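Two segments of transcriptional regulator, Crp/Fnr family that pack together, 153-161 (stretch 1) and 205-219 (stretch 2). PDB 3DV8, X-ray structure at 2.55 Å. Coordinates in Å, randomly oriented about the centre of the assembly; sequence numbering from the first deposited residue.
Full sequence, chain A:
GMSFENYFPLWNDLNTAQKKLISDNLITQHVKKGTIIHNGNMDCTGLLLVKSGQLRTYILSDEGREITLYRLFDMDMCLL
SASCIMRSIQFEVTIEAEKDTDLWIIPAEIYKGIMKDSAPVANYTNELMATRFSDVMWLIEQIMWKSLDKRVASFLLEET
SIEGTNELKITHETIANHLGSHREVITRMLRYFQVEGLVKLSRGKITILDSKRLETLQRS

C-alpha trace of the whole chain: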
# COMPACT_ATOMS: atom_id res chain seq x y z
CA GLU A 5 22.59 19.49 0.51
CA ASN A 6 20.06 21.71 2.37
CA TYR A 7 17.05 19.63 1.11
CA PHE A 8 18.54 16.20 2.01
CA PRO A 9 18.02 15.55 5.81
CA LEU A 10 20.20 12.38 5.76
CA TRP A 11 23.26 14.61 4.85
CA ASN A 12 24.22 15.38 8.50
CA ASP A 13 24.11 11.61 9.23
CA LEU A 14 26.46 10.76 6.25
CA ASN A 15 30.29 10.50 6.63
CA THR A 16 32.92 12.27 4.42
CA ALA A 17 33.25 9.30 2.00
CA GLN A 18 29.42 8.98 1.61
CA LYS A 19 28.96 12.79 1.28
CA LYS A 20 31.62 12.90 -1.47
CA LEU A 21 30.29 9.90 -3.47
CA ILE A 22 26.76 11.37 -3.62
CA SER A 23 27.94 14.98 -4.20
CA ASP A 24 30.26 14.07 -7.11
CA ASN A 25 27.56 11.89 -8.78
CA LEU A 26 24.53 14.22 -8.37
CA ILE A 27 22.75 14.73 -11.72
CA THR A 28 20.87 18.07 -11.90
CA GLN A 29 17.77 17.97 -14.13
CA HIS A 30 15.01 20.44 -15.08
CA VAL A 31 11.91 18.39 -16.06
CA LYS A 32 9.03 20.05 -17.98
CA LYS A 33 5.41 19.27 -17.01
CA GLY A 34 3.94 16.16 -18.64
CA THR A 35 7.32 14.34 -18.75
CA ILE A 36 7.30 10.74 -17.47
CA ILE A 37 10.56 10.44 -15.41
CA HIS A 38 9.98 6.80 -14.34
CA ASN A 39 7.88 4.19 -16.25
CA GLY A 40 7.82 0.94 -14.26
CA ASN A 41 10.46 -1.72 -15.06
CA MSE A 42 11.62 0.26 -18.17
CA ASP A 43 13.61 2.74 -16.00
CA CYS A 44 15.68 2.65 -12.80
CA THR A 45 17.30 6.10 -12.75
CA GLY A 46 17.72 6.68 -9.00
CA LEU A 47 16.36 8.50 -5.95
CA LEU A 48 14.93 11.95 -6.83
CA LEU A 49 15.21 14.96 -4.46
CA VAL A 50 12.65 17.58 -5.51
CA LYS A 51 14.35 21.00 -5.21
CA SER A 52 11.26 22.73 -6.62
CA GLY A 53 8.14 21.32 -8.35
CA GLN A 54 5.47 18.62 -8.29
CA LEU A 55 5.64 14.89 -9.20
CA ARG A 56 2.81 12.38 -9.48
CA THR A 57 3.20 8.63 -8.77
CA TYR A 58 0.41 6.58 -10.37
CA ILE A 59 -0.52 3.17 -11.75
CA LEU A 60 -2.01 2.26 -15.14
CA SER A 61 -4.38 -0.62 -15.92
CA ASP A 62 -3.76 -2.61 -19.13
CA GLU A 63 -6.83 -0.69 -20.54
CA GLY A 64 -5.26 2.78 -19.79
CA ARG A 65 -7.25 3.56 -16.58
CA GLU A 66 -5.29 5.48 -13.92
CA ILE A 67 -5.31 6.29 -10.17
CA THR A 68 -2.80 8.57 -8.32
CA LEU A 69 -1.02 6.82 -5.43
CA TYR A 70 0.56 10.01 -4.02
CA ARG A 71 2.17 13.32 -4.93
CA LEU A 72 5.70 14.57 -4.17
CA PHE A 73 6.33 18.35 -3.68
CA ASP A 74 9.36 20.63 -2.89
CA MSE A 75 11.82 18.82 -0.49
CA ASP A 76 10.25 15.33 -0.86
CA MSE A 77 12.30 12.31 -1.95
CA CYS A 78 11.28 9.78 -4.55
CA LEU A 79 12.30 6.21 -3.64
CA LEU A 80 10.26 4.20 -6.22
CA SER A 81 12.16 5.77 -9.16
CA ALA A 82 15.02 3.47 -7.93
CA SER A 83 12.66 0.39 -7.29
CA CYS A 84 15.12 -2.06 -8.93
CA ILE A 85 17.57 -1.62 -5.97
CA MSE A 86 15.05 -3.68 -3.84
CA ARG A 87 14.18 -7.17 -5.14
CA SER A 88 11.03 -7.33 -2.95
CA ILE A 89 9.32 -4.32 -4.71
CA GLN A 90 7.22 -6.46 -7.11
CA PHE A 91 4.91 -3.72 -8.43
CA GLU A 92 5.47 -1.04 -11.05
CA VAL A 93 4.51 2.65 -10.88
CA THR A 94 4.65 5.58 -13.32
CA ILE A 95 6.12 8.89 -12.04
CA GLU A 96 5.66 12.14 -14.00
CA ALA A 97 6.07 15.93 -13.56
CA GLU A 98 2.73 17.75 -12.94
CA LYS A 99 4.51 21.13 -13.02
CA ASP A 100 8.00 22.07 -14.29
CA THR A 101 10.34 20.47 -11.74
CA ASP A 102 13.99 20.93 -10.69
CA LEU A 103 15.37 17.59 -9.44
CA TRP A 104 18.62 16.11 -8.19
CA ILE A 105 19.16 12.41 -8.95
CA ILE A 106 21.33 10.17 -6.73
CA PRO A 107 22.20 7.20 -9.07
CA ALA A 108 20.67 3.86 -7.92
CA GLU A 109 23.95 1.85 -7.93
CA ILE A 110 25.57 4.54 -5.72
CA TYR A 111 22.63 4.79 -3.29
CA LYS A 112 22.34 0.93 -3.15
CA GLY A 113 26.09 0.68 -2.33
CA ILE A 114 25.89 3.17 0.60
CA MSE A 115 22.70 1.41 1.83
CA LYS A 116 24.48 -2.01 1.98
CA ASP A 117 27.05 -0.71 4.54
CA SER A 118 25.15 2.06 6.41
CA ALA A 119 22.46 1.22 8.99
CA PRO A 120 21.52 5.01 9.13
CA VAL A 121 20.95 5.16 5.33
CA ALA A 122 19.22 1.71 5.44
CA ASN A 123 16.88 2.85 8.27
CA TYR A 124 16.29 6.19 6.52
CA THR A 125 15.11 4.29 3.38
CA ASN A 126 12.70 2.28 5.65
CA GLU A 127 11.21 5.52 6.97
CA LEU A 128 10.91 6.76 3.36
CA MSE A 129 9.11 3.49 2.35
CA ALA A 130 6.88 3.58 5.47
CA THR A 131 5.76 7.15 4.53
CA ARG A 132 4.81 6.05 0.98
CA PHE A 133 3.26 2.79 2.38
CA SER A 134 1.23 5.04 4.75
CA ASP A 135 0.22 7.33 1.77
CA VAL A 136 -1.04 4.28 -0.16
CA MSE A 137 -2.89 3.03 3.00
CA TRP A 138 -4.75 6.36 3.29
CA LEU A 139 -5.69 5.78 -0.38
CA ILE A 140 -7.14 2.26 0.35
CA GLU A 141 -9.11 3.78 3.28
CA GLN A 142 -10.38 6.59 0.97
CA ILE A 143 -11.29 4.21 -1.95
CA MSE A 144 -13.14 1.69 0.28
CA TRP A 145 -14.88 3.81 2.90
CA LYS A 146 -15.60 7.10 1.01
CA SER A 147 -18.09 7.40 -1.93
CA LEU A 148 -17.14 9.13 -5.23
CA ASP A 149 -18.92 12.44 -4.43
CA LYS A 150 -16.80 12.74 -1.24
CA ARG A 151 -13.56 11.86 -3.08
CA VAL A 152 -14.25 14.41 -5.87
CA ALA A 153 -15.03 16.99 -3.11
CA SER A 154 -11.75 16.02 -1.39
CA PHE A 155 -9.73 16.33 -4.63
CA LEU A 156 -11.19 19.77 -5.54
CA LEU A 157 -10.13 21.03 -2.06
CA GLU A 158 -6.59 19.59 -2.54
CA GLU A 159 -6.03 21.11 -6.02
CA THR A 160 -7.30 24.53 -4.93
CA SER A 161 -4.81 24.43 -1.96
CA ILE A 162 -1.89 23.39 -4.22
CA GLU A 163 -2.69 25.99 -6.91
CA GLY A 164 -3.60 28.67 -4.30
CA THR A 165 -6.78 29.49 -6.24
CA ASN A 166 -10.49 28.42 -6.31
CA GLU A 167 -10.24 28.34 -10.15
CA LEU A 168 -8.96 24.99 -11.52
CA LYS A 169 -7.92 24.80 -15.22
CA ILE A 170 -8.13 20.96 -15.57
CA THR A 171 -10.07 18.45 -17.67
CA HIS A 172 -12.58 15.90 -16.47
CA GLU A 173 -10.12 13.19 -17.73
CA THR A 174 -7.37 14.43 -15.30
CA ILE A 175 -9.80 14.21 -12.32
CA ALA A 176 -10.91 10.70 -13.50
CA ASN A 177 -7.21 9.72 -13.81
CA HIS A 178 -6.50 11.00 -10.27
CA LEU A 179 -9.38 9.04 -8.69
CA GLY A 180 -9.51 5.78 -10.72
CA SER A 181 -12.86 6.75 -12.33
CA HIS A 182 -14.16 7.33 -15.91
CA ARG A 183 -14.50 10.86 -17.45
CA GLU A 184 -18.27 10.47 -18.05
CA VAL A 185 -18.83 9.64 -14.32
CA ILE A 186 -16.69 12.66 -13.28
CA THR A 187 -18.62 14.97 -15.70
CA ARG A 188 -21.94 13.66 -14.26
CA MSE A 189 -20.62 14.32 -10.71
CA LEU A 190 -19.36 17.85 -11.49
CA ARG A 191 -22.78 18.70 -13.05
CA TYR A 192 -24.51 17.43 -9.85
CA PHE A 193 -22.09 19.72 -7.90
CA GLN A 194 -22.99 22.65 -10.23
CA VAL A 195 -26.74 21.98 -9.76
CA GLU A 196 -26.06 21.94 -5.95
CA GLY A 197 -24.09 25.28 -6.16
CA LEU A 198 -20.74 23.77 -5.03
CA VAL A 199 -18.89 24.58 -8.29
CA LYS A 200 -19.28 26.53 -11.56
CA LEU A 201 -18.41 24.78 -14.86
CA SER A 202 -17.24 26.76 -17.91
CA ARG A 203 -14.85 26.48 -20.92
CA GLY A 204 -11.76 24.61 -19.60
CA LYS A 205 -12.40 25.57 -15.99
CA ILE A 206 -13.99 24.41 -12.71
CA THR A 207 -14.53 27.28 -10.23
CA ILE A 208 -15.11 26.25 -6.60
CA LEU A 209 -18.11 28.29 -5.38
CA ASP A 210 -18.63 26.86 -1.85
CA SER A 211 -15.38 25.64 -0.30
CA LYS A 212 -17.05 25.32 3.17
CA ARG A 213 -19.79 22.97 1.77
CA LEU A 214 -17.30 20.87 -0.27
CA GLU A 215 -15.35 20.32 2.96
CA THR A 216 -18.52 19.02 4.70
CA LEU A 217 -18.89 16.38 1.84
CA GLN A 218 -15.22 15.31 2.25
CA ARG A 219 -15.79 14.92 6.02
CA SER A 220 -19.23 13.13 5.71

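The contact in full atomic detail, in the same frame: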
# COMPACT_ATOMS: atom_id res chain seq x y z
N ALA A 153 -15.04 15.86 -4.05
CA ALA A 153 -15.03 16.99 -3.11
C ALA A 153 -13.65 17.16 -2.45
O ALA A 153 -13.10 18.27 -2.37
CB ALA A 153 -16.08 16.80 -2.04
N SER A 154 -13.08 16.04 -2.02
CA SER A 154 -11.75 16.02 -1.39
C SER A 154 -10.63 16.44 -2.35
O SER A 154 -9.71 17.16 -1.96
CB SER A 154 -11.46 14.61 -0.85
OG SER A 154 -10.26 14.60 -0.12
N PHE A 155 -10.71 15.98 -3.60
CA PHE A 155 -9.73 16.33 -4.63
C PHE A 155 -9.79 17.82 -4.99
O PHE A 155 -8.74 18.48 -5.08
CB PHE A 155 -9.88 15.47 -5.89
CG PHE A 155 -9.00 15.92 -7.01
CD1 PHE A 155 -7.68 15.50 -7.07
CD2 PHE A 155 -9.48 16.82 -7.98
CE1 PHE A 155 -6.83 15.95 -8.09
CE2 PHE A 155 -8.65 17.29 -9.01
CZ PHE A 155 -7.32 16.84 -9.09
N LEU A 156 -11.00 18.34 -5.21
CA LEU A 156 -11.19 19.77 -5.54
C LEU A 156 -10.59 20.69 -4.46
O LEU A 156 -9.99 21.70 -4.80
CB LEU A 156 -12.66 20.10 -5.80
CG LEU A 156 -13.34 19.45 -7.02
CD1 LEU A 156 -14.82 19.86 -7.08
CD2 LEU A 156 -12.63 19.78 -8.35
N LEU A 157 -10.74 20.31 -3.19
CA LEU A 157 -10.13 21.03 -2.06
C LEU A 157 -8.58 20.91 -2.04
O LEU A 157 -7.89 21.86 -1.66
CB LEU A 157 -10.73 20.57 -0.72
CG LEU A 157 -12.21 20.94 -0.51
CD1 LEU A 157 -12.83 20.12 0.58
CD2 LEU A 157 -12.38 22.43 -0.24
N GLU A 158 -8.05 19.76 -2.46
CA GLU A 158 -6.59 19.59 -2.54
C GLU A 158 -6.01 20.45 -3.65
O GLU A 158 -5.06 21.19 -3.39
CB GLU A 158 -6.18 18.13 -2.78
CG GLU A 158 -4.65 17.88 -2.65
CD GLU A 158 -4.20 16.49 -3.10
OE1 GLU A 158 -5.04 15.59 -3.31
OE2 GLU A 158 -2.98 16.30 -3.24
N GLU A 159 -6.54 20.33 -4.87
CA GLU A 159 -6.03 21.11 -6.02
C GLU A 159 -6.08 22.62 -5.82
O GLU A 159 -5.12 23.31 -6.18
CB GLU A 159 -6.72 20.77 -7.36
CG GLU A 159 -6.13 19.60 -8.13
CD GLU A 159 -4.80 19.89 -8.82
OE1 GLU A 159 -3.78 20.11 -8.14
OE2 GLU A 159 -4.74 19.83 -10.06
N THR A 160 -7.17 23.11 -5.24
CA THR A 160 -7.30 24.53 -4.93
C THR A 160 -6.23 24.99 -3.90
O THR A 160 -5.72 26.10 -4.03
CB THR A 160 -8.74 24.94 -4.51
OG1 THR A 160 -9.20 24.08 -3.47
CG2 THR A 160 -9.69 24.84 -5.69
N SER A 161 -5.88 24.13 -2.94
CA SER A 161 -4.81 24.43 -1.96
C SER A 161 -3.43 24.48 -2.62
O SER A 161 -2.65 25.39 -2.35
CB SER A 161 -4.78 23.44 -0.80
OG SER A 161 -5.96 23.55 -0.05
N LYS A 205 -12.52 25.05 -17.35
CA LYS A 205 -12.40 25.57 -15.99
C LYS A 205 -13.51 25.10 -15.04
O LYS A 205 -14.69 25.08 -15.42
CB LYS A 205 -12.40 27.11 -16.04
CG LYS A 205 -12.23 27.84 -14.71
CD LYS A 205 -12.61 29.32 -14.82
CE LYS A 205 -11.61 30.11 -15.61
NZ LYS A 205 -11.92 31.57 -15.53
N ILE A 206 -13.10 24.75 -13.82
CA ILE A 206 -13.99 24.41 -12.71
C ILE A 206 -13.68 25.47 -11.64
O ILE A 206 -12.53 25.61 -11.22
CB ILE A 206 -13.72 23.00 -12.12
CG1 ILE A 206 -13.63 21.93 -13.22
CG2 ILE A 206 -14.81 22.63 -11.10
CD1 ILE A 206 -13.31 20.54 -12.67
N THR A 207 -14.69 26.25 -11.25
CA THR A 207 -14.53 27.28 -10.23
C THR A 207 -15.25 26.80 -8.98
O THR A 207 -16.44 26.53 -9.04
CB THR A 207 -15.12 28.63 -10.67
OG1 THR A 207 -14.59 28.96 -11.96
CG2 THR A 207 -14.79 29.72 -9.65
N ILE A 208 -14.53 26.70 -7.87
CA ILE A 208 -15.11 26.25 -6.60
C ILE A 208 -15.90 27.44 -6.05
O ILE A 208 -15.33 28.51 -5.83
CB ILE A 208 -14.03 25.78 -5.57
CG1 ILE A 208 -13.04 24.76 -6.19
CG2 ILE A 208 -14.67 25.23 -4.31
CD1 ILE A 208 -13.67 23.65 -6.97
N LEU A 209 -17.21 27.24 -5.88
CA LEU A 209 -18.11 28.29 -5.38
C LEU A 209 -18.28 28.23 -3.86
O LEU A 209 -18.24 29.27 -3.21
CB LEU A 209 -19.48 28.22 -6.09
CG LEU A 209 -19.51 28.49 -7.59
CD1 LEU A 209 -20.92 28.30 -8.10
CD2 LEU A 209 -19.01 29.88 -7.95
N ASP A 210 -18.48 27.03 -3.30
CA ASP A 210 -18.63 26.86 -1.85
C ASP A 210 -17.61 25.85 -1.31
O ASP A 210 -17.83 24.62 -1.29
CB ASP A 210 -20.08 26.50 -1.48
CG ASP A 210 -20.43 26.86 -0.03
OD1 ASP A 210 -19.58 26.71 0.89
OD2 ASP A 210 -21.57 27.30 0.20
N SER A 211 -16.47 26.40 -0.88
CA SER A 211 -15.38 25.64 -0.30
C SER A 211 -15.75 25.05 1.09
O SER A 211 -15.29 23.96 1.44
CB SER A 211 -14.13 26.51 -0.20
OG SER A 211 -13.00 25.73 0.13
N LYS A 212 -16.56 25.78 1.86
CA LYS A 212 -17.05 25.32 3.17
C LYS A 212 -17.94 24.08 3.00
O LYS A 212 -17.74 23.09 3.70
CB LYS A 212 -17.80 26.44 3.91
N ARG A 213 -18.89 24.12 2.06
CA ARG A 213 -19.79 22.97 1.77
C ARG A 213 -19.09 21.76 1.15
O ARG A 213 -19.49 20.63 1.43
CB ARG A 213 -20.97 23.35 0.89
CG ARG A 213 -22.05 24.12 1.60
CD ARG A 213 -23.10 24.55 0.61
NE ARG A 213 -23.81 23.43 -0.01
CZ ARG A 213 -24.70 23.54 -1.01
NH1 ARG A 213 -25.01 24.73 -1.53
NH2 ARG A 213 -25.28 22.44 -1.48
N LEU A 214 -18.10 21.98 0.29
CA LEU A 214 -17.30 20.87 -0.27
C LEU A 214 -16.55 20.14 0.85
O LEU A 214 -16.44 18.92 0.81
CB LEU A 214 -16.29 21.32 -1.34
CG LEU A 214 -16.81 21.64 -2.74
CD1 LEU A 214 -15.67 22.18 -3.56
CD2 LEU A 214 -17.42 20.42 -3.42
N GLU A 215 -16.04 20.91 1.82
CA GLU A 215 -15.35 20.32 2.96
C GLU A 215 -16.28 19.47 3.83
O GLU A 215 -15.84 18.46 4.35
CB GLU A 215 -14.61 21.37 3.80
CG GLU A 215 -13.73 20.72 4.87
CD GLU A 215 -12.55 21.57 5.28
OE1 GLU A 215 -12.77 22.75 5.62
OE2 GLU A 215 -11.42 21.04 5.27
N THR A 216 -17.56 19.85 3.96
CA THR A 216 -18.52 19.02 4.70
C THR A 216 -18.88 17.70 3.95
O THR A 216 -19.24 16.73 4.62
CB THR A 216 -19.76 19.82 5.20
OG1 THR A 216 -20.45 20.40 4.10
CG2 THR A 216 -19.32 20.92 6.16
N LEU A 217 -18.76 17.66 2.61
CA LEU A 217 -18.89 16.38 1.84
C LEU A 217 -17.71 15.48 2.17
O LEU A 217 -17.91 14.35 2.59
CB LEU A 217 -18.94 16.56 0.32
CG LEU A 217 -20.28 16.50 -0.40
CD1 LEU A 217 -20.05 16.77 -1.88
CD2 LEU A 217 -20.92 15.14 -0.18
N GLN A 218 -16.49 15.99 1.95
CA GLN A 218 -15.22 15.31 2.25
C GLN A 218 -15.25 14.62 3.63
O GLN A 218 -14.89 13.44 3.77
CB GLN A 218 -14.07 16.33 2.22
CG GLN A 218 -12.66 15.84 2.58
CD GLN A 218 -11.66 16.98 2.73
OE1 GLN A 218 -11.92 17.95 3.45
NE2 GLN A 218 -10.51 16.86 2.07
N ARG A 219 -15.71 15.37 4.63
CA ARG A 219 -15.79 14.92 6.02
C ARG A 219 -16.94 13.94 6.28
O ARG A 219 -16.79 13.11 7.16
CB ARG A 219 -15.93 16.13 6.95
CG ARG A 219 -14.79 17.14 6.88
CD ARG A 219 -13.61 16.80 7.71
NE ARG A 219 -12.52 17.74 7.44
CZ ARG A 219 -11.37 17.82 8.12
NH1 ARG A 219 -11.13 17.03 9.18
NH2 ARG A 219 -10.46 18.73 7.76

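Helix 153-161 packs against a strand, residues 205-208, and the helix that follows it, residues 211-219; together the two stretches bury 541 Å². The helix axes approach to 8.6 Å with an angle of 130° between their N-to-C directions, whereas the strand runs nearly perpendicular to helix 153-161, at 93° and 10.1 Å.

Apolar contacts dominate. Where the backbones come near each other, Ala153 and Leu214 have CA atoms 5.3 Å apart, and a side chain of one carbon suits so narrow a gap: Ala153 CB lies 3.7 Å from Leu217 CB, 4.1 Å from Leu214 CD2 and 3.6 Å from the backbone atom Leu214 O. One turn on, Leu156 (m, t) points toward the partner stretch and bridges its two elements. Leu156 CB lies 3.9 Å from Ile208 CD1 and 4.3 Å from Leu214 CD1, while Leu156 CD2 reaches Ile206 CD1 at 4.4 Å. Alternation along the strand turns Ile206 and Ile208 toward the helix and Thr207 away, so the two branched apolar residues are buried and the threonine is partly exposed. The wider separation here, 7.6 Å between Leu156 CA and Ile208 CA, is filled by these longer side chains. Thr160 adds its methyl to the same patch, with Thr160 CG2 3.4 Å from Ile208 CG1; its OG1 lies near the carbonyls of its own helix, 2.8 Å from Leu156 O and 3.1 Å from Leu157 O.

Leu157 (m, t) makes the knob-into-hole contact. Its CB leaves sideways, but the end of the side chain comes nearer and sits among Ser211, Leu214, Glu215 and Gln218, residues spaced along one side of the second helix. Leu157 CD1 is 3.5 Å from Glu215 CA and 3.7 Å from Gln218 OE1, and Leu157 CD2 is 3.4 Å from Ser211 OG. The CA-to-CB bond of Glu215 points away overall, though its CB still touches Leu157; Glu215 OE2 forms a salt bridge with Arg219 NH2 at 3.5 Å within the second helix.

A single hydrogen bond crosses the contact: Gln218 NE2 donates to Ser154 OG over 3.2 Å, at a nearly straight N-H...acceptor angle of 165°. Gln218, with chi1 and chi2 both t, extends far enough to reach the serine, whose own t rotamer places OG within range; both residues are partly exposed, as suits polar groups.

The second helix is capped at its start by Asp210, whose OD1 accepts from Arg213 N at 2.9 Å.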